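Local coordinates for latency-associated nuclear antigen (Murid herpesvirus 4, PDB 4BLG), which binds DNA through the C-terminal domain modelled here, which pairs with a second copy, and serves latency of the gammaherpesvirus in its host, at the interface of chains A and B. Sequence-based numbering; all coordinates share one arbitrary frame. Chains: chain A/B, Latency-associated nuclear antigen.

Contact 1: the interface of chains A and B. Residues chain A 42, 44, 71, 115, 117; chain B 89, 125-126.
A:Met42 holds its CG anti to the backbone N (chi1 -179°) and runs straight out of strand 39-45 to the thioether, where a bend (chi3 -78°) sets SD against B:Pro126 and swings the methyl towards B:Phe125. The sulfur lies 3.6 Å from CG of the proline, with A:Met42 crossing the pyrrolidine ring at a slant. Beyond the bend, A:Met42 CE reaches CD1 of B:Phe125 at 3.8 Å, the two side chains meeting at roughly a right angle. B:Phe125 is itself set by its own chain: CE1 of B:Phe89 sits over one face of its ring, offset toward the rim, while its CE1 lies in plane at the edge of B:Phe89. A:Leu71 spans both B:Phe89 and B:Pro126 at right angles, its CD2 touching CZ of B:Phe89 at 3.8 Å and its sister methyl CD1 meeting the B:Pro126 carbonyl O at 3.6 Å.

Two hydroxyls complete the socket around the proline. OG1 of A:Thr117, on strand 115-122, is 3.7 Å from CD of B:Pro126, and A:Ser44 OG stands 3.8 Å from its CG; both are van der Waals contacts. B:Pro126 thus plugs into a seat built from two strands and a loop of chain A, and with its twin this patch ties the segment following strand 115-122 of each subunit to the body of the other, a brace for the dimer of the DNA-binding domain.

Contact 2: the interface of chains A and B. Residues chain A 66-67, 85, 87, 89; chain B 42, 70-72, 85.
The phenol oxygen of B:Tyr85 is held from two directions: A:Tyr85 OH bonds to it at 2.8 Å, and water 1 takes it at another 2.8 Å. Either hydroxyl could be the donor. The two tyrosines arrive from opposite directions with their ring planes turned steeply, about 72°, against each other. In each, CG sits between the backbone N and the carbonyl carbon (chi1 83°), a placement that sends the ring across the subunit boundary. Water 1 carries the link on to the carbonyl O of A:Pro67, 2.8 Å away, so the tyrosine pair is also moored to a chain A loop. Within that loop A:Thr66 OG1 accepts an almost straight bond from A:Leu87 N (3.0 Å, 176° at H) and donates to A:Pro67 O at 2.9 Å, tilted out of the carbonyl plane.

Apolar packing flanks this polar centre. A:Leu87 and B:Met42 reach towards each other tip to tip, CD1 against the CE methyl. On the loop side, A:Phe89 crosses B:Pro72 at about a right angle, its CE2 3.8 Å from the proline CD, and the methyl CG2 of A:Thr66 touches that same CD at 4.0 Å. Like residues face each other in the tyrosine pair, so the two-fold axis passes close by, where the strands 84-90 of both subunits approach at the heart of the dimer, beside the loop after strand 64-65.

Contact 3: the interface of chains A and B. Residues chain A 71-74, 79; chain B 64, 126-128.
B:Leu127 lies at the end of the modelled LANA-type DNA-binding domain and packs alongside the extended segment 71-74 of chain A. Its CB touches CG2 of A:Val74 at 3.8 Å; at CG the chain forks, and the tip CD2 turns inward to lie 3.4 Å from the carbonyl O of A:Pro72, with CB of A:Leu71 behind it at 4.1 Å. CG stands anti to the carbonyl carbon (chi1 -59°), which aims the fork at the A:Leu71-A:Pro72 backbone.

A:Val74 works as a small wedge. Its CG2 also meets CG of B:Pro128 and CD1 of B:Leu64, each at 3.9 Å, so one methyl joins the end of the chain B domain to its strand 64-65. The valine and B:Pro128 run antiparallel, side by side.

Next to it, B:Leu64 crosses A:Pro72 at a slant, and its CB presses against CG of the proline at 3.5 Å, a snug fit for two carbons. Further out, CD1 of B:Leu64 rests 3.8 Å from the backbone O of A:Leu73. The amide of A:Gln79 lies beside B:Pro128, but this glutamine is poorly ordered and its close approach is doubtful.

Contact 1: the interface of chains A and B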
loop_
_atom_site.group_PDB
_atom_site.type_symbol
_atom_site.label_atom_id
_atom_site.label_comp_id
_atom_site.label_asym_id
_atom_site.label_seq_id
_atom_site.Cartn_x
_atom_site.Cartn_y
_atom_site.Cartn_z
ATOM N N MET A 42 6.160 3.392 1.990
ATOM C CA MET A 42 5.948 2.061 2.524
ATOM C C MET A 42 7.086 1.736 3.475
ATOM O O MET A 42 8.248 1.679 3.067
ATOM C CB MET A 42 5.901 1.024 1.400
ATOM C CG MET A 42 5.655 -0.398 1.912
ATOM S SD MET A 42 5.580 -1.622 0.595
ATOM C CE MET A 42 3.921 -1.324 -0.024
ATOM N N SER A 44 8.510 -1.224 5.805
ATOM C CA SER A 44 8.372 -2.664 5.877
ATOM C C SER A 44 9.421 -3.290 6.786
ATOM O O SER A 44 10.465 -2.700 7.064
ATOM C CB SER A 44 8.475 -3.260 4.477
ATOM O OG SER A 44 9.711 -2.927 3.878
ATOM N N LEU A 71 2.928 -8.314 3.256
ATOM C CA LEU A 71 3.193 -8.431 1.831
ATOM C C LEU A 71 3.003 -9.886 1.397
ATOM O O LEU A 71 3.212 -10.809 2.177
ATOM C CB LEU A 71 4.602 -7.964 1.495
ATOM C CG LEU A 71 4.875 -6.482 1.753
ATOM C CD1 LEU A 71 6.348 -6.164 1.520
ATOM C CD2 LEU A 71 3.993 -5.612 0.879
ATOM N N GLU A 115 12.689 -0.879 6.724
ATOM C CA GLU A 115 13.028 -0.299 5.432
ATOM C C GLU A 115 11.937 0.672 5.002
ATOM O O GLU A 115 10.793 0.566 5.436
ATOM C CB GLU A 115 13.191 -1.388 4.366
ATOM C CG GLU A 115 14.424 -2.265 4.542
ATOM C CD GLU A 115 14.582 -3.292 3.425
ATOM O OE1 GLU A 115 13.728 -3.337 2.511
ATOM O OE2 GLU A 115 15.568 -4.057 3.462
ATOM N N THR A 117 10.330 2.827 1.479
ATOM C CA THR A 117 10.243 2.848 0.026
ATOM C C THR A 117 9.310 3.963 -0.413
ATOM O O THR A 117 8.157 4.001 -0.008
ATOM C CB THR A 117 9.679 1.515 -0.507
ATOM O OG1 THR A 117 10.450 0.421 0.009
ATOM C CG2 THR A 117 9.706 1.485 -2.037
ATOM N N PHE B 89 0.690 -6.285 -6.807
ATOM C CA PHE B 89 1.994 -5.953 -7.341
ATOM C C PHE B 89 2.218 -6.603 -8.687
ATOM O O PHE B 89 1.876 -7.773 -8.885
ATOM C CB PHE B 89 3.073 -6.399 -6.363
ATOM C CG PHE B 89 2.948 -5.761 -5.022
ATOM C CD1 PHE B 89 3.295 -4.436 -4.837
ATOM C CD2 PHE B 89 2.466 -6.472 -3.952
ATOM C CE1 PHE B 89 3.166 -3.846 -3.612
ATOM C CE2 PHE B 89 2.339 -5.880 -2.725
ATOM C CZ PHE B 89 2.700 -4.571 -2.554
ATOM N N PHE B 125 9.027 -2.263 -5.278
ATOM C CA PHE B 125 8.442 -2.668 -4.027
ATOM C C PHE B 125 9.324 -3.641 -3.300
ATOM O O PHE B 125 10.038 -4.399 -3.908
ATOM C CB PHE B 125 7.057 -3.223 -4.234
ATOM C CG PHE B 125 6.049 -2.183 -4.540
ATOM C CD1 PHE B 125 5.486 -1.446 -3.536
ATOM C CD2 PHE B 125 5.666 -1.945 -5.827
ATOM C CE1 PHE B 125 4.560 -0.486 -3.808
ATOM C CE2 PHE B 125 4.749 -0.988 -6.111
ATOM C CZ PHE B 125 4.195 -0.254 -5.096
ATOM N N PRO B 126 9.289 -3.612 -1.985
ATOM C CA PRO B 126 10.184 -4.422 -1.173
ATOM C C PRO B 126 9.799 -5.887 -1.041
ATOM O O PRO B 126 9.641 -6.384 0.033
ATOM C CB PRO B 126 10.128 -3.731 0.182
ATOM C CG PRO B 126 8.825 -3.055 0.190
ATOM C CD PRO B 126 8.624 -2.579 -1.196
#

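Contact 2: the interface of chains A and B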
loop_
_atom_site.group_PDB
_atom_site.type_symbol
_atom_site.label_atom_id
_atom_site.label_comp_id
_atom_site.label_asym_id
_atom_site.label_seq_id
_atom_site.Cartn_x
_atom_site.Cartn_y
_atom_site.Cartn_z
ATOM N N THR A 66 -1.668 3.631 7.462
ATOM C CA THR A 66 -2.532 2.474 7.518
ATOM C C THR A 66 -2.151 1.611 8.708
ATOM O O THR A 66 -1.062 1.767 9.272
ATOM C CB THR A 66 -2.328 1.610 6.281
ATOM O OG1 THR A 66 -0.980 1.121 6.275
ATOM C CG2 THR A 66 -2.574 2.406 5.031
ATOM N N PRO A 67 -3.039 0.690 9.096
ATOM C CA PRO A 67 -2.606 -0.350 10.034
ATOM C C PRO A 67 -1.533 -1.210 9.394
ATOM O O PRO A 67 -1.251 -1.065 8.191
ATOM C CB PRO A 67 -3.877 -1.159 10.295
ATOM C CG PRO A 67 -4.881 -0.698 9.295
ATOM C CD PRO A 67 -4.487 0.661 8.851
ATOM N N TYR A 85 4.192 -4.605 6.422
ATOM C CA TYR A 85 4.334 -3.255 5.888
ATOM C C TYR A 85 3.227 -2.357 6.385
ATOM O O TYR A 85 2.227 -2.819 6.899
ATOM C CB TYR A 85 4.300 -3.258 4.357
ATOM C CG TYR A 85 2.896 -3.269 3.782
ATOM C CD1 TYR A 85 2.230 -4.467 3.540
ATOM C CD2 TYR A 85 2.237 -2.082 3.477
ATOM C CE1 TYR A 85 0.940 -4.479 3.012
ATOM C CE2 TYR A 85 0.956 -2.085 2.946
ATOM C CZ TYR A 85 0.312 -3.285 2.718
ATOM O OH TYR A 85 -0.962 -3.284 2.191
ATOM N N LEU A 87 1.643 1.816 5.079
ATOM C CA LEU A 87 1.768 2.949 4.185
ATOM C C LEU A 87 1.512 4.220 4.963
ATOM O O LEU A 87 0.570 4.287 5.744
ATOM C CB LEU A 87 0.742 2.842 3.057
ATOM C CG LEU A 87 0.995 1.754 2.019
ATOM C CD1 LEU A 87 -0.174 1.685 1.051
ATOM C CD2 LEU A 87 2.289 2.032 1.283
ATOM N N PHE A 89 0.769 8.016 4.146
ATOM C CA PHE A 89 0.414 8.894 3.040
ATOM C C PHE A 89 0.768 10.346 3.342
ATOM O O PHE A 89 0.579 10.816 4.464
ATOM C CB PHE A 89 -1.078 8.775 2.739
ATOM C CG PHE A 89 -1.507 7.385 2.380
ATOM C CD1 PHE A 89 -1.376 6.920 1.081
ATOM C CD2 PHE A 89 -2.039 6.541 3.338
ATOM C CE1 PHE A 89 -1.763 5.629 0.746
ATOM C CE2 PHE A 89 -2.426 5.253 3.011
ATOM C CZ PHE A 89 -2.293 4.798 1.711
ATOM N N MET B 42 -3.715 -0.327 -6.598
ATOM C CA MET B 42 -4.476 -0.353 -5.363
ATOM C C MET B 42 -5.948 -0.432 -5.715
ATOM O O MET B 42 -6.481 0.442 -6.398
ATOM C CB MET B 42 -4.203 0.888 -4.521
ATOM C CG MET B 42 -5.038 0.943 -3.257
ATOM S SD MET B 42 -4.704 2.402 -2.260
ATOM C CE MET B 42 -3.090 2.016 -1.593
ATOM N N CYS B 70 -7.113 -1.445 5.614
ATOM C CA CYS B 70 -7.948 -0.245 5.680
ATOM C C CYS B 70 -7.119 0.983 5.401
ATOM O O CYS B 70 -5.938 1.028 5.748
ATOM C CB CYS B 70 -8.562 -0.077 7.083
ATOM S SG CYS B 70 -8.916 -1.602 7.951
ATOM N N LEU B 71 -7.730 1.992 4.792
ATOM C CA LEU B 71 -7.074 3.286 4.659
ATOM C C LEU B 71 -7.405 4.101 5.905
ATOM O O LEU B 71 -8.466 3.927 6.501
ATOM C CB LEU B 71 -7.539 4.029 3.407
ATOM C CG LEU B 71 -7.233 3.398 2.047
ATOM C CD1 LEU B 71 -7.902 4.203 0.947
ATOM C CD2 LEU B 71 -5.742 3.307 1.796
ATOM N N PRO B 72 -6.495 4.992 6.305
ATOM C CA PRO B 72 -6.756 5.837 7.470
ATOM C C PRO B 72 -7.808 6.886 7.154
ATOM O O PRO B 72 -7.916 7.307 6.003
ATOM C CB PRO B 72 -5.409 6.508 7.705
ATOM C CG PRO B 72 -4.814 6.598 6.344
ATOM C CD PRO B 72 -5.226 5.339 5.647
ATOM N N TYR B 85 -8.758 -1.477 1.164
ATOM C CA TYR B 85 -7.913 -1.525 -0.014
ATOM C C TYR B 85 -7.060 -2.775 0.012
ATOM O O TYR B 85 -6.885 -3.395 1.053
ATOM C CB TYR B 85 -6.976 -0.320 -0.059
ATOM C CG TYR B 85 -5.736 -0.507 0.787
ATOM C CD1 TYR B 85 -5.729 -0.161 2.130
ATOM C CD2 TYR B 85 -4.574 -1.041 0.239
ATOM C CE1 TYR B 85 -4.596 -0.339 2.907
ATOM C CE2 TYR B 85 -3.446 -1.223 0.999
ATOM C CZ TYR B 85 -3.456 -0.875 2.335
ATOM O OH TYR B 85 -2.322 -1.055 3.088
HETATM O O HOH W 1 -2.393 -1.943 5.756
#

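Contact 3: the interface of chains A and B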
loop_
_atom_site.group_PDB
_atom_site.type_symbol
_atom_site.label_atom_id
_atom_site.label_comp_id
_atom_site.label_asym_id
_atom_site.label_seq_id
_atom_site.Cartn_x
_atom_site.Cartn_y
_atom_site.Cartn_z
ATOM N N LEU A 71 2.928 -8.314 3.256
ATOM C CA LEU A 71 3.193 -8.431 1.831
ATOM C C LEU A 71 3.003 -9.886 1.397
ATOM O O LEU A 71 3.212 -10.809 2.177
ATOM C CB LEU A 71 4.602 -7.964 1.495
ATOM C CG LEU A 71 4.875 -6.482 1.753
ATOM C CD1 LEU A 71 6.348 -6.164 1.520
ATOM C CD2 LEU A 71 3.993 -5.612 0.879
ATOM N N PRO A 72 2.595 -10.098 0.146
ATOM C CA PRO A 72 2.479 -11.490 -0.294
ATOM C C PRO A 72 3.850 -12.115 -0.520
ATOM O O PRO A 72 4.788 -11.424 -0.912
ATOM C CB PRO A 72 1.725 -11.378 -1.616
ATOM C CG PRO A 72 2.051 -10.026 -2.128
ATOM C CD PRO A 72 2.265 -9.143 -0.923
ATOM N N LEU A 73 3.955 -13.412 -0.268
ATOM C CA LEU A 73 5.168 -14.157 -0.556
ATOM C C LEU A 73 5.408 -14.251 -2.051
ATOM O O LEU A 73 4.464 -14.368 -2.836
ATOM C CB LEU A 73 5.058 -15.565 0.023
ATOM C CG LEU A 73 5.097 -15.600 1.547
ATOM C CD1 LEU A 73 4.867 -17.017 2.038
ATOM C CD2 LEU A 73 6.425 -15.051 2.050
ATOM N N VAL A 74 6.679 -14.216 -2.437
ATOM C CA VAL A 74 7.060 -14.368 -3.831
ATOM C C VAL A 74 7.386 -15.826 -4.112
ATOM O O VAL A 74 8.313 -16.382 -3.520
ATOM C CB VAL A 74 8.283 -13.517 -4.173
ATOM C CG1 VAL A 74 8.634 -13.660 -5.645
ATOM C CG2 VAL A 74 8.025 -12.058 -3.821
ATOM N N GLN A 79 12.834 -17.199 1.715
ATOM C CA GLN A 79 12.577 -16.356 2.881
ATOM C C GLN A 79 11.819 -17.093 3.984
ATOM O O GLN A 79 12.252 -17.100 5.139
ATOM C CB GLN A 79 11.826 -15.079 2.481
ATOM C CG GLN A 79 10.473 -15.298 1.815
ATOM C CD GLN A 79 9.762 -13.992 1.495
ATOM O OE1 GLN A 79 9.854 -13.019 2.247
ATOM N NE2 GLN A 79 9.051 -13.964 0.372
ATOM N N LEU B 64 0.978 -10.402 -7.497
ATOM C CA LEU B 64 0.850 -10.801 -6.113
ATOM C C LEU B 64 0.039 -9.743 -5.378
ATOM O O LEU B 64 0.301 -8.547 -5.501
ATOM C CB LEU B 64 2.236 -10.960 -5.485
ATOM C CG LEU B 64 3.170 -11.875 -6.269
ATOM C CD1 LEU B 64 4.569 -11.876 -5.665
ATOM C CD2 LEU B 64 2.612 -13.284 -6.311
ATOM N N PRO B 126 9.289 -3.612 -1.985
ATOM C CA PRO B 126 10.184 -4.422 -1.173
ATOM C C PRO B 126 9.799 -5.887 -1.041
ATOM O O PRO B 126 9.641 -6.384 0.033
ATOM C CB PRO B 126 10.128 -3.731 0.182
ATOM C CG PRO B 126 8.825 -3.055 0.190
ATOM C CD PRO B 126 8.624 -2.579 -1.196
ATOM N N LEU B 127 9.710 -6.586 -2.148
ATOM C CA LEU B 127 9.507 -8.016 -2.132
ATOM C C LEU B 127 10.824 -8.716 -2.436
ATOM O O LEU B 127 11.574 -8.258 -3.257
ATOM C CB LEU B 127 8.461 -8.364 -3.171
ATOM C CG LEU B 127 7.106 -7.697 -2.994
ATOM C CD1 LEU B 127 6.424 -7.385 -4.288
ATOM C CD2 LEU B 127 6.209 -8.586 -2.188
ATOM N N PRO B 128 11.096 -9.889 -1.720
ATOM C CA PRO B 128 12.399 -10.518 -2.042
ATOM C C PRO B 128 12.664 -10.768 -3.501
ATOM O O PRO B 128 11.751 -10.688 -4.298
ATOM C CB PRO B 128 12.306 -11.880 -1.391
ATOM C CG PRO B 128 10.873 -12.132 -1.227
ATOM C CD PRO B 128 10.460 -10.827 -0.686
#

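Contacts 1 and 3 adjoin, their C-alpha centres about 9 Å apart, and share A:Leu71 and B:Pro126: successive residues after strand 115-122 of chain B occupy first a strand-lined seat and then the extended stretch 71-74. Contact 2 lies about 12 Å from contact 1 and about 17 Å from contact 3, nearer the two-fold axis. It draws on the strands that carry B:Met42 and A:Phe89, whose counterparts A:Met42 and B:Phe89 serve contact 1. The tyrosine pair is its own twin at the axis, while contacts 1 and 3 occur twice; all belong to one two-fold interface, consistent with a domain that works as a dimer.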